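Side-chain contact in glycerol dehydrogenase (Bacillus coagulans, PDB 6CSJ), which is a polyol dehydrogenase, probably oxidising glycerol with NAD, whose double mutant has acquired D-lactate dehydrogenase activity: residues E50-A53 and G58-M61. The protein carries 2 engineered substitutions. Numbering follows the deposited sequence.
Sequences ESYA and GYQM
Tyr52 and Gly58 bring the two backbones nearest, with 7.3 Å between Tyr52 CA and Gly58 CA, a gap filled by the Tyr52 ring and, from the next residue along, by Tyr59. Tyr52 is the first residue to leave helical phi/psi at the end of helix 38-51, while Tyr59 opens strand 59-63, and their rings carry the contact. The evidence for an offset stack is a centroid separation of 4.4 Å with the planes inclined by 19°. The displacement shows in the individual atoms: Tyr59 CD1 lies 3.4 Å from Tyr52 CG, and Tyr59 CE1 reaches back to 3.5 Å from Tyr52 CB, so one side of the Tyr59 ring rests over the root of the Tyr52 side chain. The middle of the Tyr52 face is taken instead by Tyr59 CB, 3.7 Å from the ring centroid and 10° off the normal, a CH-pi contact. The backbone of Tyr59 puts CB over this face; the first torsion (chi1 85°), with CG between the backbone N and the carbonyl carbon, then lays the ring against its partner. Gly58 O approaches Tyr52 CE1 obliquely at 3.8 Å. The hydroxyl of Tyr52 is held outside the two segments, OH hydrogen-bonded to OG1 of Thr25 on helix 21-28; Ala32 and Ile34 also touch this side chain. An alanine in place of Tyr52 would probably leave Tyr59 without its stacking partner and Thr25 OG1 without this hydrogen bond, opening a gap between helix and strand. Together, strand 32-36, helix 38-51 and strand 59-63 form a beta-alpha-beta unit at one margin of the parallel sheet, consistent with the Rossmann-like nucleotide-binding domain of iron-containing alcohol dehydrogenases; the stacked tyrosines close the short loop between helix 38-51 and the unit's second strand.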
# COMPACT_ATOMS: atom_id res chain seq x y z
N GLU A 50 14.06 -22.56 -11.00
CA GLU A 50 15.52 -22.69 -10.84
C GLU A 50 16.00 -22.58 -9.39
O GLU A 50 17.00 -23.14 -9.04
CB GLU A 50 16.28 -21.70 -11.75
CG GLU A 50 16.23 -22.14 -13.22
CD GLU A 50 16.98 -21.23 -14.17
OE1 GLU A 50 16.93 -20.00 -14.00
OE2 GLU A 50 17.66 -21.77 -15.07
N SER A 51 15.28 -21.82 -8.57
CA SER A 51 15.57 -21.72 -7.12
C SER A 51 15.43 -23.03 -6.39
O SER A 51 16.15 -23.27 -5.42
CB SER A 51 14.67 -20.67 -6.45
OG SER A 51 14.79 -20.72 -5.03
N TYR A 52 14.51 -23.89 -6.84
CA TYR A 52 14.27 -25.20 -6.22
C TYR A 52 15.07 -26.38 -6.85
O TYR A 52 14.78 -27.52 -6.55
CB TYR A 52 12.75 -25.49 -6.21
CG TYR A 52 11.98 -24.63 -5.23
CD1 TYR A 52 11.86 -25.00 -3.89
CD2 TYR A 52 11.37 -23.44 -5.64
CE1 TYR A 52 11.16 -24.21 -2.98
CE2 TYR A 52 10.67 -22.64 -4.74
CZ TYR A 52 10.57 -23.03 -3.42
OH TYR A 52 9.88 -22.25 -2.52
N ALA A 53 16.10 -26.12 -7.63
CA ALA A 53 17.05 -27.15 -8.10
C ALA A 53 17.58 -28.02 -6.96
O ALA A 53 18.10 -27.52 -5.96
CB ALA A 53 18.22 -26.55 -8.86
N GLY A 58 9.86 -29.84 -3.12
CA GLY A 58 9.60 -28.88 -2.06
C GLY A 58 8.76 -27.67 -2.42
O GLY A 58 8.71 -26.72 -1.63
N TYR A 59 8.14 -27.68 -3.60
CA TYR A 59 7.21 -26.65 -4.02
C TYR A 59 6.25 -27.13 -5.12
O TYR A 59 6.53 -28.11 -5.80
CB TYR A 59 7.98 -25.44 -4.55
CG TYR A 59 8.36 -25.55 -6.02
CD1 TYR A 59 9.39 -26.41 -6.42
CD2 TYR A 59 7.69 -24.82 -6.99
CE1 TYR A 59 9.74 -26.52 -7.76
CE2 TYR A 59 8.02 -24.94 -8.34
CZ TYR A 59 9.04 -25.79 -8.71
OH TYR A 59 9.37 -25.93 -10.03
N GLN A 60 5.13 -26.42 -5.27
CA GLN A 60 4.30 -26.51 -6.47
C GLN A 60 3.72 -25.13 -6.77
O GLN A 60 3.35 -24.40 -5.86
CB GLN A 60 3.15 -27.48 -6.27
CG GLN A 60 3.50 -28.95 -6.53
CD GLN A 60 2.26 -29.82 -6.69
OE1 GLN A 60 1.93 -30.61 -5.80
NE2 GLN A 60 1.56 -29.66 -7.81
N MET A 61 3.65 -24.81 -8.06
CA MET A 61 3.03 -23.58 -8.54
C MET A 61 1.55 -23.80 -8.65
O MET A 61 1.10 -24.91 -8.89
CB MET A 61 3.56 -23.21 -9.93
CG MET A 61 5.06 -22.97 -10.01
SD MET A 61 5.59 -21.50 -9.11
CE MET A 61 4.88 -20.16 -10.08